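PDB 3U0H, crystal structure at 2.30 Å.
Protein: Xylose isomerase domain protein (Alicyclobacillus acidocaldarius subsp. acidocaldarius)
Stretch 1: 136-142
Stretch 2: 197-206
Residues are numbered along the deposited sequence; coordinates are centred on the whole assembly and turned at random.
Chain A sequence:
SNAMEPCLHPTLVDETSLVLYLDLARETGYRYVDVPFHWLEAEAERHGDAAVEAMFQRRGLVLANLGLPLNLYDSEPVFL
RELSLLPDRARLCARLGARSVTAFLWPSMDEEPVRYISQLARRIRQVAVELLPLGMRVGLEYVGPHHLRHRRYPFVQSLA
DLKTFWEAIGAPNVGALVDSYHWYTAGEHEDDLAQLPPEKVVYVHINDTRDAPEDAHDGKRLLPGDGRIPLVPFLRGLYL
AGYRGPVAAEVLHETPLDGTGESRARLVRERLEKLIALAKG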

# COMPACT_ATOMS: atom_id res chain seq x y z
N MSE A 136 -14.92 -4.36 -6.44
CA MSE A 136 -15.85 -5.13 -5.64
C MSE A 136 -15.50 -4.98 -4.16
O MSE A 136 -14.33 -4.74 -3.76
CB MSE A 136 -15.86 -6.57 -6.11
CG MSE A 136 -16.60 -6.83 -7.44
SE MSE A 136 -16.35 -8.67 -8.10
CE MSE A 136 -18.02 -9.53 -7.56
N ARG A 137 -16.52 -5.03 -3.35
CA ARG A 137 -16.30 -4.93 -1.92
C ARG A 137 -16.58 -6.25 -1.23
O ARG A 137 -17.39 -7.07 -1.71
CB ARG A 137 -17.18 -3.83 -1.31
CG ARG A 137 -16.82 -2.38 -1.67
CD ARG A 137 -18.01 -1.42 -1.42
NE ARG A 137 -19.14 -1.77 -2.30
CZ ARG A 137 -20.42 -1.71 -1.99
NH1 ARG A 137 -20.84 -1.30 -0.82
NH2 ARG A 137 -21.30 -2.06 -2.87
N VAL A 138 -15.91 -6.42 -0.09
CA VAL A 138 -16.08 -7.52 0.82
C VAL A 138 -17.01 -7.08 1.95
O VAL A 138 -16.80 -6.09 2.62
CB VAL A 138 -14.70 -7.97 1.39
CG1 VAL A 138 -14.84 -9.13 2.42
CG2 VAL A 138 -13.79 -8.37 0.25
N GLY A 139 -18.08 -7.80 2.12
CA GLY A 139 -18.92 -7.58 3.28
C GLY A 139 -18.83 -8.78 4.21
O GLY A 139 -18.93 -9.94 3.80
N LEU A 140 -18.58 -8.48 5.46
CA LEU A 140 -18.35 -9.48 6.47
C LEU A 140 -19.61 -9.49 7.30
O LEU A 140 -20.02 -8.46 7.82
CB LEU A 140 -17.13 -9.08 7.33
CG LEU A 140 -15.82 -9.08 6.61
CD1 LEU A 140 -14.61 -8.71 7.47
CD2 LEU A 140 -15.55 -10.43 5.92
N GLU A 141 -20.24 -10.64 7.39
CA GLU A 141 -21.38 -10.81 8.25
C GLU A 141 -21.06 -11.03 9.73
O GLU A 141 -20.60 -12.10 10.10
CB GLU A 141 -22.23 -11.97 7.72
CG GLU A 141 -23.54 -12.14 8.47
CD GLU A 141 -24.40 -13.27 7.90
OE1 GLU A 141 -23.98 -13.97 6.94
OE2 GLU A 141 -25.52 -13.45 8.39
N TYR A 142 -21.32 -10.03 10.59
CA TYR A 142 -21.26 -10.25 12.06
C TYR A 142 -22.48 -11.09 12.47
O TYR A 142 -23.57 -10.86 12.00
CB TYR A 142 -21.20 -8.94 12.86
CG TYR A 142 -22.37 -7.97 12.70
CD1 TYR A 142 -22.46 -7.10 11.61
CD2 TYR A 142 -23.34 -7.87 13.68
CE1 TYR A 142 -23.54 -6.21 11.49
CE2 TYR A 142 -24.39 -7.01 13.56
CZ TYR A 142 -24.49 -6.17 12.50
OH TYR A 142 -25.59 -5.34 12.45
N PRO A 197 -21.19 4.61 6.79
CA PRO A 197 -21.08 5.15 5.43
C PRO A 197 -21.66 4.15 4.43
O PRO A 197 -21.56 2.95 4.64
CB PRO A 197 -19.56 5.35 5.24
CG PRO A 197 -18.99 5.33 6.65
CD PRO A 197 -19.87 4.40 7.43
N PRO A 198 -22.29 4.64 3.37
CA PRO A 198 -23.08 3.85 2.43
C PRO A 198 -22.30 2.70 1.86
O PRO A 198 -22.86 1.62 1.63
CB PRO A 198 -23.36 4.81 1.26
CG PRO A 198 -22.92 6.18 1.71
CD PRO A 198 -22.33 6.10 3.08
N GLU A 199 -21.02 2.95 1.61
CA GLU A 199 -20.22 1.98 0.95
C GLU A 199 -19.91 0.83 1.92
O GLU A 199 -19.48 -0.25 1.48
CB GLU A 199 -18.92 2.58 0.40
CG GLU A 199 -17.93 3.04 1.47
CD GLU A 199 -18.16 4.49 1.83
OE1 GLU A 199 -19.22 5.01 1.38
OE2 GLU A 199 -17.28 5.10 2.50
N LYS A 200 -20.17 1.04 3.21
CA LYS A 200 -19.95 -0.03 4.20
C LYS A 200 -21.11 -1.02 4.36
O LYS A 200 -20.92 -2.14 4.90
CB LYS A 200 -19.56 0.55 5.52
CG LYS A 200 -18.25 1.28 5.45
CD LYS A 200 -17.08 0.33 5.33
CE LYS A 200 -15.75 1.08 5.55
NZ LYS A 200 -14.99 1.12 4.26
N VAL A 201 -22.28 -0.66 3.83
CA VAL A 201 -23.39 -1.61 3.69
C VAL A 201 -23.26 -2.31 2.31
O VAL A 201 -23.65 -1.74 1.25
CB VAL A 201 -24.75 -0.94 3.85
CG1 VAL A 201 -25.83 -2.02 3.95
CG2 VAL A 201 -24.79 -0.03 5.07
N VAL A 202 -22.69 -3.51 2.35
CA VAL A 202 -22.31 -4.24 1.14
C VAL A 202 -23.50 -5.08 0.67
O VAL A 202 -23.75 -5.15 -0.51
CB VAL A 202 -21.08 -5.14 1.42
CG1 VAL A 202 -20.69 -5.97 0.18
CG2 VAL A 202 -19.87 -4.29 1.89
N TYR A 203 -24.21 -5.74 1.60
CA TYR A 203 -25.28 -6.62 1.26
C TYR A 203 -26.14 -6.81 2.50
O TYR A 203 -25.70 -6.58 3.61
CB TYR A 203 -24.70 -7.94 0.68
CG TYR A 203 -25.67 -8.99 0.12
CD1 TYR A 203 -26.67 -8.64 -0.78
CD2 TYR A 203 -25.55 -10.35 0.47
CE1 TYR A 203 -27.55 -9.59 -1.27
CE2 TYR A 203 -26.41 -11.33 -0.06
CZ TYR A 203 -27.41 -10.93 -0.92
OH TYR A 203 -28.29 -11.86 -1.45
N VAL A 204 -27.40 -7.15 2.30
CA VAL A 204 -28.37 -7.09 3.36
C VAL A 204 -29.20 -8.35 3.38
O VAL A 204 -29.61 -8.86 2.32
CB VAL A 204 -29.26 -5.85 3.18
CG1 VAL A 204 -30.38 -5.85 4.21
CG2 VAL A 204 -28.38 -4.60 3.26
N HIS A 205 -29.39 -8.91 4.57
CA HIS A 205 -30.34 -10.00 4.76
C HIS A 205 -31.47 -9.53 5.63
O HIS A 205 -31.25 -8.81 6.62
CB HIS A 205 -29.72 -11.19 5.48
CG HIS A 205 -28.69 -11.97 4.70
ND1 HIS A 205 -27.84 -12.82 5.30
CD2 HIS A 205 -28.40 -12.02 3.35
CE1 HIS A 205 -27.05 -13.41 4.38
NE2 HIS A 205 -27.38 -12.90 3.19
N ILE A 206 -32.68 -10.02 5.30
CA ILE A 206 -33.88 -9.84 6.10
C ILE A 206 -34.57 -11.20 6.49
O ILE A 206 -34.42 -12.20 5.82
CB ILE A 206 -34.80 -8.85 5.34
CG1 ILE A 206 -35.81 -8.21 6.29
CG2 ILE A 206 -35.43 -9.50 4.12
CD1 ILE A 206 -36.43 -6.92 5.79
O HOH W 1 -23.87 0.10 -0.60

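Two strands can pack closely without sharing backbone hydrogen bonds, and a glycine where they meet can make room for a neighbouring side chain. The strands that include Arg137 to Glu141 and Val201 to His205 of this xylose isomerase domain protein illustrate the principle. Their directions differ by 46° and their axes approach to 6.6 Å, but no backbone hydrogen bond joins them; the contact, which buries 301 Å² in all, is made by a few side chains, one direct hydrogen bond to a backbone carbonyl, and a bridging water.

The closest backbone approach is at Gly139, whose CA lies 5.2 Å from the CA of Val202. The side chain of Val202 points toward the first strand and occupies the space that a larger residue at 139 would need: an ideal CB built on Gly139 would fall 2.7 Å from Val202 CB, a clash. With no such atom present, Val202 CG2 rests 3.6 Å from Val138 O. The valine holds its t rotamer, with chi1 at 178°, and in this rotamer both methyls lie by the glycine: Val202 CG2 is 3.7 Å from Gly139 CA, and Val202 CG1 is 3.7 Å from Gly139 N. Val138 and Leu140 alternate to the other side of their strand, their CA-to-CB bonds directed away, so they leave this surface to Arg137, Gly139 and Glu141.

Arg137 supplies the polar part of the contact. Its chi1 of -70° (m) and chi2 of 160° (t) extend the chain, and chi3 of -63° (m) then bends it, so that the guanidinium reaches the turn leading into the second strand. There Arg137 NH1 donates a hydrogen bond to Glu199 O, 2.9 Å away, with a nearly straight N-H...O angle of 160°. The carbonyls of Glu199 and Val201 both lie at the edge of the guanidinium, near its plane, where its N-H groups are directed. Glu199 O belongs to a 3-10 segment whose turns contain the bonds Lys200 N to Pro197 O (2.8 Å) and Val201 N to Pro198 O (3.2 Å); Val201 O lies 3.5 Å from Arg137 NH1 and is linked to it through water. That water donates to Val201 O at 2.6 Å and Pro198 O at 2.9 Å while accepting a weak bond from Arg137 NH1 at 3.3 Å.

At the far end, Glu141 and His205 point toward one another's strands. Glu141 is fully extended, with chi1 and chi2 both t, yet its OE2 stops 3.9 Å from His205 ND1. This is proximity rather than a bond, and ND1 is hydrogen-bonded elsewhere in the structure. Close packing at the glycine and a directed bond at the arginine are the main features of this contact.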